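Local coordinates for putative uncharacterized protein (Staphylococcus aureus subsp. aureus Mu50, PDB 3FYM) that is of unknown function but, with a helix-turn-helix domain ahead of a predicted membrane segment, probably binds DNA at the membrane, at residues F41-R55 against L68-Q80. Sequence-based numbering, arbitrary orientation. Where two conformers were deposited one is given.
Sequences FDQLPNKNYSEGFIR and LIQAHQDEIPSNQ
Beside the start of helix 50-60 in this all-helical helix-turn-helix domain, the chain leaving helix 65-71 turns aside and brings P77 against F41, K47 and S50. P77 CD lies over one face of the F41 ring, offset toward its rim, 3.9 Å from the centroid and 27° off the normal, a CH-pi contact. From another direction the K47 aliphatic chain crosses the proline at about a right angle, CG reaching P77 CG at 3.5 Å. S50 OG also packs against P77 CG while giving its hydrogen to K47 O, which accepts S50 N as well. From P77 the extended tail runs back past the start of helix 50-60 to N48: one water bridges N48 O and E51 N to P77 O, a second links E51 OE1 to N79 N. Q80 N donates to N48 OD1 (3.0 Å, 166° at the hydrogen), arriving well above the carbonyl plane. Deeper in, I54 CD1 meets I76 CG1 at 3.8 Å, the two side chains tip to tip. With its CG2 anti to the backbone N, I54 also sets that methyl against I69 CG1 and L68 CD2, both at 4.0 Å. I69 CD1 covers a face of the R55 guanidinium, whose NH1 is salt-bridged to E51 OE2 while R55 NH2 hydrogen-bonds N66 OD1.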
ATOM      1  N   PHE A  41       4.643   8.275   1.107  1.00  9.00           N
ATOM      2  CA  PHE A  41       3.349   8.531   1.747  1.00  9.45           C
ATOM      3  C   PHE A  41       3.009  10.009   1.827  1.00  8.80           C
ATOM      4  O   PHE A  41       1.824  10.377   1.814  1.00  9.44           O
ATOM      5  CB  PHE A  41       3.325   7.911   3.154  1.00 10.02           C
ATOM      6  CG  PHE A  41       3.606   6.429   3.145  1.00  9.98           C
ATOM      7  CD1 PHE A  41       4.772   5.940   3.674  1.00 10.40           C
ATOM      8  CD2 PHE A  41       2.709   5.568   2.594  1.00 11.32           C
ATOM      9  CE1 PHE A  41       5.079   4.599   3.646  1.00 11.97           C
ATOM     10  CE2 PHE A  41       2.984   4.216   2.572  1.00 13.67           C
ATOM     11  CZ  PHE A  41       4.172   3.744   3.080  1.00 12.79           C
ATOM     12  N   ASP A  42       4.037  10.867   1.888  1.00  9.49           N
ATOM     13  CA  ASP A  42       3.760  12.305   1.912  1.00  9.86           C
ATOM     14  C   ASP A  42       3.269  12.829   0.557  1.00  8.96           C
ATOM     15  O   ASP A  42       2.862  13.990   0.489  1.00 10.86           O
ATOM     16  CB  ASP A  42       4.980  13.103   2.351  1.00 12.69           C
ATOM     17  CG  ASP A  42       6.218  12.848   1.607  1.00 16.73           C
ATOM     18  OD1 ASP A  42       6.252  12.111   0.627  1.00 27.33           O
ATOM     19  OD2 ASP A  42       7.285  13.326   2.040  1.00 29.89           O
ATOM     20  N   GLN A  43       3.286  12.009  -0.473  1.00  7.92           N
ATOM     21  CA  GLN A  43       2.752  12.399  -1.772  1.00  7.79           C
ATOM     22  C   GLN A  43       1.295  11.937  -1.931  1.00  7.90           C
ATOM     23  O   GLN A  43       0.682  12.211  -2.975  1.00  8.84           O
ATOM     24  CB  GLN A  43       3.655  11.874  -2.874  1.00  7.91           C
ATOM     25  CG  GLN A  43       5.072  12.391  -2.726  1.00  9.18           C
ATOM     26  CD  GLN A  43       5.956  12.098  -3.909  1.00 11.28           C
ATOM     27  OE1 GLN A  43       7.156  11.826  -3.708  1.00 18.19           O
ATOM     28  NE2 GLN A  43       5.479  12.263  -5.106  1.00 12.21           N
ATOM     29  N   LEU A  44       0.713  11.283  -0.937  1.00  7.74           N
ATOM     30  CA  LEU A  44      -0.702  10.989  -0.968  1.00  8.02           C
ATOM     31  C   LEU A  44      -1.479  12.253  -0.598  1.00  8.05           C
ATOM     32  O   LEU A  44      -1.129  12.910   0.383  1.00  9.00           O
ATOM     33  CB  LEU A  44      -1.025   9.883   0.005  1.00  8.18           C
ATOM     34  CG  LEU A  44      -0.306   8.541  -0.248  1.00  8.91           C
ATOM     35  CD1 LEU A  44      -0.617   7.593   0.892  1.00 10.71           C
ATOM     36  CD2 LEU A  44      -0.615   7.960  -1.617  1.00 10.34           C
ATOM     37  N   PRO A  45      -2.549  12.583  -1.301  1.00  8.17           N
ATOM     38  CA  PRO A  45      -3.319  13.780  -0.910  1.00  8.41           C
ATOM     39  C   PRO A  45      -3.794  13.741   0.532  1.00  7.69           C
ATOM     40  O   PRO A  45      -3.777  14.781   1.195  1.00  8.54           O
ATOM     41  CB  PRO A  45      -4.468  13.774  -1.912  1.00  9.54           C
ATOM     42  CG  PRO A  45      -3.857  13.177  -3.133  1.00 10.39           C
ATOM     43  CD  PRO A  45      -3.006  12.042  -2.594  1.00  9.05           C
ATOM     44  N   ASN A  46      -4.232  12.571   0.994  1.00  7.34           N
ATOM     45  CA  ASN A  46      -4.604  12.380   2.386  1.00  7.33           C
ATOM     46  C   ASN A  46      -3.757  11.263   2.942  1.00  6.99           C
ATOM     47  O   ASN A  46      -4.033  10.073   2.728  1.00  7.61           O
ATOM     48  CB  ASN A  46      -6.086  12.092   2.557  1.00  8.10           C
ATOM     49  CG  ASN A  46      -6.478  12.131   4.007  1.00  8.39           C
ATOM     50  OD1 ASN A  46      -5.626  12.023   4.895  1.00  9.20           O
ATOM     51  ND2 ASN A  46      -7.774  12.329   4.278  1.00  9.88           N
ATOM     52  N   LYS A  47      -2.677  11.624   3.633  1.00  7.02           N
ATOM     53  CA  LYS A  47      -1.736  10.668   4.179  1.00  7.74           C
ATOM     54  C   LYS A  47      -2.366   9.778   5.205  1.00  7.12           C
ATOM     55  O   LYS A  47      -1.879   8.680   5.497  1.00  8.25           O
ATOM     56  CB  LYS A  47      -0.547  11.428   4.719  1.00  8.69           C
ATOM     57  CG  LYS A  47       0.638  10.565   5.147  1.00 11.43           C
ATOM     58  CD  LYS A  47       1.718  11.289   5.852  1.00 20.50           C
ATOM     59  CE  LYS A  47       2.337  12.466   5.479  1.00 21.40           C
ATOM     60  NZ  LYS A  47       3.283  12.818   6.612  1.00 16.43           N
ATOM     61  N   ASN A  48      -3.486  10.220   5.820  1.00  7.38           N
ATOM     62  CA  ASN A  48      -4.193   9.377   6.759  0.50  7.59           C
ATOM     63  C   ASN A  48      -4.689   8.073   6.166  1.00  7.70           C
ATOM     64  O   ASN A  48      -4.949   7.122   6.913  1.00  8.32           O
ATOM     65  CB  ASN A  48      -5.410  10.095   7.354  0.50  7.72           C
ATOM     66  CG  ASN A  48      -4.989  11.168   8.333  0.50  8.75           C
ATOM     67  OD1 ASN A  48      -3.925  11.078   8.932  0.50  9.16           O
ATOM     68  ND2 ASN A  48      -5.899  12.074   8.521  0.50  9.95           N
ATOM     69  N   TYR A  49      -4.844   8.050   4.847  1.00  7.35           N
ATOM     70  CA  TYR A  49      -5.298   6.850   4.114  1.00  8.09           C
ATOM     71  C   TYR A  49      -4.189   5.854   3.842  1.00  7.52           C
ATOM     72  O   TYR A  49      -4.448   4.836   3.234  1.00  8.54           O
ATOM     73  CB  TYR A  49      -5.994   7.259   2.805  1.00  8.62           C
ATOM     74  CG  TYR A  49      -7.210   8.109   2.928  1.00  9.08           C
ATOM     75  CD1 TYR A  49      -7.671   8.789   1.784  1.00 11.02           C
ATOM     76  CD2 TYR A  49      -7.896   8.279   4.100  1.00 10.78           C
ATOM     77  CE1 TYR A  49      -8.778   9.581   1.835  1.00 12.26           C
ATOM     78  CE2 TYR A  49      -9.038   9.095   4.136  1.00 12.68           C
ATOM     79  CZ  TYR A  49      -9.474   9.734   3.006  1.00 12.56           C
ATOM     80  OH  TYR A  49     -10.582  10.571   3.023  1.00 14.82           O
ATOM     81  N   SER A  50      -2.955   6.172   4.260  1.00  7.46           N
ATOM     82  CA  SER A  50      -1.829   5.273   3.946  1.00  7.18           C
ATOM     83  C   SER A  50      -2.104   3.841   4.343  1.00  7.38           C
ATOM     84  O   SER A  50      -1.914   2.904   3.533  1.00  7.75           O
ATOM     85  CB  SER A  50      -0.556   5.771   4.623  1.00  7.82           C
ATOM     86  OG  SER A  50      -0.081   6.992   4.167  1.00  8.14           O
ATOM     87  N   GLU A  51      -2.494   3.627   5.590  1.00  7.60           N
ATOM     88  CA  GLU A  51      -2.765   2.259   6.037  1.00  7.83           C
ATOM     89  C   GLU A  51      -3.880   1.624   5.257  1.00  8.00           C
ATOM     90  O   GLU A  51      -3.777   0.456   4.858  1.00  8.63           O
ATOM     91  CB  GLU A  51      -3.073   2.245   7.547  1.00  9.25           C
ATOM     92  CG  GLU A  51      -3.328   0.838   8.016  1.00 10.81           C
ATOM     93  CD  GLU A  51      -3.497   0.682   9.503  1.00 13.65           C
ATOM     94  OE1 GLU A  51      -3.246   1.571  10.283  1.00 30.18           O
ATOM     95  OE2 GLU A  51      -3.829  -0.395   9.924  1.00 10.41           O
ATOM     96  N   GLY A  52      -4.993   2.362   5.040  1.00  8.70           N
ATOM     97  CA  GLY A  52      -6.082   1.777   4.302  1.00  9.36           C
ATOM     98  C   GLY A  52      -5.702   1.403   2.872  1.00  8.69           C
ATOM     99  O   GLY A  52      -6.193   0.372   2.366  1.00  9.66           O
ATOM    100  N   PHE A  53      -4.882   2.190   2.231  1.00  8.60           N
ATOM    101  CA  PHE A  53      -4.394   1.836   0.889  1.00  8.72           C
ATOM    102  C   PHE A  53      -3.536   0.577   0.941  1.00  8.53           C
ATOM    103  O   PHE A  53      -3.668  -0.321   0.089  1.00  9.30           O
ATOM    104  CB  PHE A  53      -3.623   2.961   0.256  1.00  9.40           C
ATOM    105  CG  PHE A  53      -4.385   4.174  -0.139  1.00  9.91           C
ATOM    106  CD1 PHE A  53      -3.749   5.375  -0.337  1.00 14.38           C
ATOM    107  CD2 PHE A  53      -5.728   4.156  -0.364  1.00 15.37           C
ATOM    108  CE1 PHE A  53      -4.391   6.488  -0.829  1.00 15.13           C
ATOM    109  CE2 PHE A  53      -6.382   5.289  -0.861  1.00 16.37           C
ATOM    110  CZ  PHE A  53      -5.712   6.450  -1.070  1.00 13.84           C
ATOM    111  N   ILE A  54      -2.598   0.527   1.890  1.00  8.24           N
ATOM    112  CA  ILE A  54      -1.764  -0.677   2.055  1.00  8.21           C
ATOM    113  C   ILE A  54      -2.640  -1.889   2.284  1.00  8.30           C
ATOM    114  O   ILE A  54      -2.380  -2.958   1.736  1.00  8.84           O
ATOM    115  CB  ILE A  54      -0.760  -0.453   3.199  1.00  8.12           C
ATOM    116  CG1 ILE A  54       0.343   0.532   2.784  1.00  8.94           C
ATOM    117  CG2 ILE A  54      -0.133  -1.765   3.660  1.00  9.35           C
ATOM    118  CD1 ILE A  54       1.143   1.069   3.940  1.00  9.74           C
ATOM    119  N   ARG A  55      -3.645  -1.758   3.126  1.00  8.64           N
ATOM    120  CA  ARG A  55      -4.546  -2.861   3.451  1.00  9.14           C
ATOM    121  C   ARG A  55      -5.274  -3.386   2.216  1.00  9.33           C
ATOM    122  O   ARG A  55      -5.371  -4.604   2.012  1.00 10.19           O
ATOM    123  CB  ARG A  55      -5.541  -2.403   4.513  1.00 10.01           C
ATOM    124  CG  ARG A  55      -6.539  -3.388   4.964  1.00 10.79           C
ATOM    125  CD  ARG A  55      -7.428  -2.838   6.090  1.00 12.14           C
ATOM    126  NE  ARG A  55      -6.586  -2.450   7.253  1.00 11.35           N
ATOM    127  CZ  ARG A  55      -6.095  -3.333   8.121  1.00 10.12           C
ATOM    128  NH1 ARG A  55      -5.325  -2.910   9.071  1.00 10.41           N
ATOM    129  NH2 ARG A  55      -6.375  -4.608   8.017  1.00 10.55           N
ATOM    130  N   LEU A  68       1.514  -7.441   8.077  1.00  9.83           N
ATOM    131  CA  LEU A  68       2.399  -6.623   7.230  1.00  9.40           C
ATOM    132  C   LEU A  68       2.550  -5.243   7.831  1.00  8.93           C
ATOM    133  O   LEU A  68       3.670  -4.724   7.948  1.00  9.64           O
ATOM    134  CB  LEU A  68       1.797  -6.539   5.827  1.00  9.62           C
ATOM    135  CG  LEU A  68       2.601  -5.682   4.832  1.00  9.73           C
ATOM    136  CD1 LEU A  68       3.893  -6.400   4.425  1.00 11.22           C
ATOM    137  CD2 LEU A  68       1.777  -5.290   3.599  1.00 11.48           C
ATOM    138  N   ILE A  69       1.429  -4.616   8.168  1.00  8.60           N
ATOM    139  CA  ILE A  69       1.441  -3.269   8.747  1.00  8.31           C
ATOM    140  C   ILE A  69       2.261  -3.255  10.037  1.00  8.43           C
ATOM    141  O   ILE A  69       3.092  -2.382  10.253  1.00  9.51           O
ATOM    142  CB  ILE A  69       0.002  -2.751   8.890  1.00  8.34           C
ATOM    143  CG1 ILE A  69      -0.627  -2.535   7.507  1.00  8.96           C
ATOM    144  CG2 ILE A  69      -0.059  -1.503   9.760  1.00  9.08           C
ATOM    145  CD1 ILE A  69      -2.125  -2.592   7.498  1.00 10.26           C
ATOM    146  N   GLN A  70       2.027  -4.258  10.896  1.00  8.68           N
ATOM    147  CA  GLN A  70       2.766  -4.360  12.154  1.00  9.37           C
ATOM    148  C   GLN A  70       4.278  -4.483  11.924  1.00  9.87           C
ATOM    149  O   GLN A  70       5.056  -3.898  12.632  1.00 11.43           O
ATOM    150  CB  GLN A  70       2.231  -5.596  12.902  1.00  9.77           C
ATOM    151  CG  GLN A  70       2.895  -5.871  14.195  1.00 11.53           C
ATOM    152  CD  GLN A  70       2.276  -7.091  14.848  1.00 11.33           C
ATOM    153  OE1 GLN A  70       1.653  -7.122  15.948  1.00 14.69           O
ATOM    154  NE2 GLN A  70       2.532  -8.155  14.167  1.00  9.89           N
ATOM    155  N   ALA A  71       4.680  -5.249  10.916  1.00 10.59           N
ATOM    156  CA  ALA A  71       6.106  -5.456  10.645  1.00 13.06           C
ATOM    157  C   ALA A  71       6.771  -4.195  10.099  1.00 13.15           C
ATOM    158  O   ALA A  71       7.990  -4.111  10.047  1.00 20.61           O
ATOM    159  CB  ALA A  71       6.275  -6.595   9.641  1.00 17.12           C
ATOM    160  N   HIS A  72       6.010  -3.262   9.594  1.00  9.45           N
ATOM    161  CA  HIS A  72       6.512  -2.074   8.967  1.00  9.04           C
ATOM    162  C   HIS A  72       5.963  -0.791   9.598  1.00  8.66           C
ATOM    163  O   HIS A  72       5.992   0.269   8.965  1.00  9.91           O
ATOM    164  CB  HIS A  72       6.184  -2.081   7.456  1.00  9.13           C
ATOM    165  CG  HIS A  72       6.828  -3.193   6.703  1.00  9.01           C
ATOM    166  ND1 HIS A  72       8.123  -3.110   6.235  1.00  9.97           N
ATOM    167  CD2 HIS A  72       6.387  -4.422   6.396  1.00 10.74           C
ATOM    168  CE1 HIS A  72       8.421  -4.259   5.638  1.00 10.55           C
ATOM    169  NE2 HIS A  72       7.401  -5.067   5.722  1.00 11.06           N
ATOM    170  N   GLN A  73       5.483  -0.896  10.803  1.00  9.46           N
ATOM    171  CA  GLN A  73       4.676   0.193  11.392  1.00 10.46           C
ATOM    172  C   GLN A  73       5.457   1.480  11.481  1.00  9.56           C
ATOM    173  O   GLN A  73       4.861   2.546  11.362  1.00 10.77           O
ATOM    174  CB  GLN A  73       4.134  -0.279  12.701  1.00 12.40           C
ATOM    175  CG  GLN A  73       5.158  -0.599  13.733  1.00 17.84           C
ATOM    176  CD  GLN A  73       4.374  -1.292  14.866  1.00 18.11           C
ATOM    177  OE1 GLN A  73       4.418  -2.554  15.149  1.00 17.48           O
ATOM    178  NE2 GLN A  73       3.562  -0.509  15.565  1.00 18.21           N
ATOM    179  N   ASP A  74       6.781   1.444  11.711  1.00  9.37           N
ATOM    180  CA  ASP A  74       7.525   2.690  11.834  1.00  9.78           C
ATOM    181  C   ASP A  74       7.649   3.431  10.521  1.00  8.54           C
ATOM    182  O   ASP A  74       7.966   4.628  10.518  1.00  9.12           O
ATOM    183  CB  ASP A  74       8.920   2.456  12.410  1.00 13.46           C
ATOM    184  CG  ASP A  74       8.888   1.816  13.772  1.00 21.71           C
ATOM    185  OD1 ASP A  74       9.872   1.147  14.109  1.00 29.79           O
ATOM    186  OD2 ASP A  74       7.899   2.050  14.516  1.00 29.20           O
ATOM    187  N   GLU A  75       7.418   2.766   9.375  1.00  8.33           N
ATOM    188  CA  GLU A  75       7.438   3.371   8.076  1.00  8.31           C
ATOM    189  C   GLU A  75       6.098   4.053   7.724  1.00  7.91           C
ATOM    190  O   GLU A  75       6.058   4.945   6.886  1.00  8.70           O
ATOM    191  CB  GLU A  75       7.671   2.332   6.973  1.00  7.73           C
ATOM    192  CG  GLU A  75       8.918   1.492   7.154  1.00  8.88           C
ATOM    193  CD  GLU A  75       8.909   0.292   6.219  1.00  9.19           C
ATOM    194  OE1 GLU A  75       8.343   0.372   5.104  1.00 10.64           O
ATOM    195  OE2 GLU A  75       9.458  -0.765   6.597  1.00 10.22           O
ATOM    196  N   ILE A  76       5.019   3.523   8.286  1.00  7.98           N
ATOM    197  CA  ILE A  76       3.688   3.802   7.809  1.00  7.92           C
ATOM    198  C   ILE A  76       3.060   4.881   8.642  1.00  7.76           C
ATOM    199  O   ILE A  76       2.944   4.727   9.870  1.00  8.61           O
ATOM    200  CB  ILE A  76       2.818   2.538   7.853  1.00  8.10           C
ATOM    201  CG1 ILE A  76       3.399   1.437   6.960  1.00  8.70           C
ATOM    202  CG2 ILE A  76       1.369   2.866   7.469  1.00  9.56           C
ATOM    203  CD1 ILE A  76       2.798   0.078   7.214  1.00  9.84           C
ATOM    204  N   PRO A  77       2.601   5.982   8.056  1.00  8.07           N
ATOM    205  CA  PRO A  77       1.887   7.004   8.850  1.00  9.13           C
ATOM    206  C   PRO A  77       0.559   6.428   9.313  1.00  8.22           C
ATOM    207  O   PRO A  77      -0.277   6.122   8.476  1.00  9.90           O
ATOM    208  CB  PRO A  77       1.720   8.182   7.896  1.00 12.71           C
ATOM    209  CG  PRO A  77       2.293   7.802   6.620  1.00 12.12           C
ATOM    210  CD  PRO A  77       2.705   6.369   6.649  1.00  8.92           C
ATOM    211  N   SER A  78       0.366   6.320  10.609  1.00  9.13           N
ATOM    212  CA  SER A  78      -0.932   5.946  11.132  1.00  8.79           C
ATOM    213  C   SER A  78      -1.928   7.089  10.932  1.00  8.06           C
ATOM    214  O   SER A  78      -1.602   8.244  10.796  1.00 10.01           O
ATOM    215  CB  SER A  78      -0.855   5.519  12.609  1.00 10.77           C
ATOM    216  OG  SER A  78      -0.376   6.625  13.404  1.00 12.70           O
ATOM    217  N   ASN A  79      -3.190   6.730  10.978  1.00  7.95           N
ATOM    218  CA  ASN A  79      -4.331   7.631  10.791  1.00  7.93           C
ATOM    219  C   ASN A  79      -4.385   8.602  11.954  1.00  7.75           C
ATOM    220  O   ASN A  79      -4.639   8.224  13.091  1.00  9.44           O
ATOM    221  CB  ASN A  79      -5.577   6.765  10.739  1.00  8.58           C
ATOM    222  CG  ASN A  79      -6.836   7.566  10.577  1.00  8.62           C
ATOM    223  OD1 ASN A  79      -6.819   8.740  10.189  1.00  9.48           O
ATOM    224  ND2 ASN A  79      -7.984   6.885  10.845  1.00 10.35           N
ATOM    225  N   GLN A  80      -4.154   9.883  11.670  1.00  7.55           N
ATOM    226  CA  GLN A  80      -4.084  10.953  12.676  1.00  8.57           C
ATOM    227  C   GLN A  80      -5.433  11.556  12.942  1.00 10.06           C
ATOM    228  O   GLN A  80      -5.623  12.787  12.970  1.00 10.94           O
ATOM    229  CB  GLN A  80      -3.022  11.978  12.246  1.00  8.79           C
ATOM    230  CG  GLN A  80      -1.621  11.462  12.332  1.00  8.64           C
ATOM    231  CD  GLN A  80      -1.023  11.601  13.719  1.00  8.78           C
ATOM    232  OE1 GLN A  80      -1.542  12.277  14.599  1.00 10.02           O
ATOM    233  NE2 GLN A  80       0.105  10.919  13.795  1.00 10.43           N
TER
HETATM  234  O   HOH W   1      -2.785   5.474   7.715  1.00  8.73           O
HETATM  235  O   HOH W   2      -3.652   3.859  11.140  1.00 12.83           O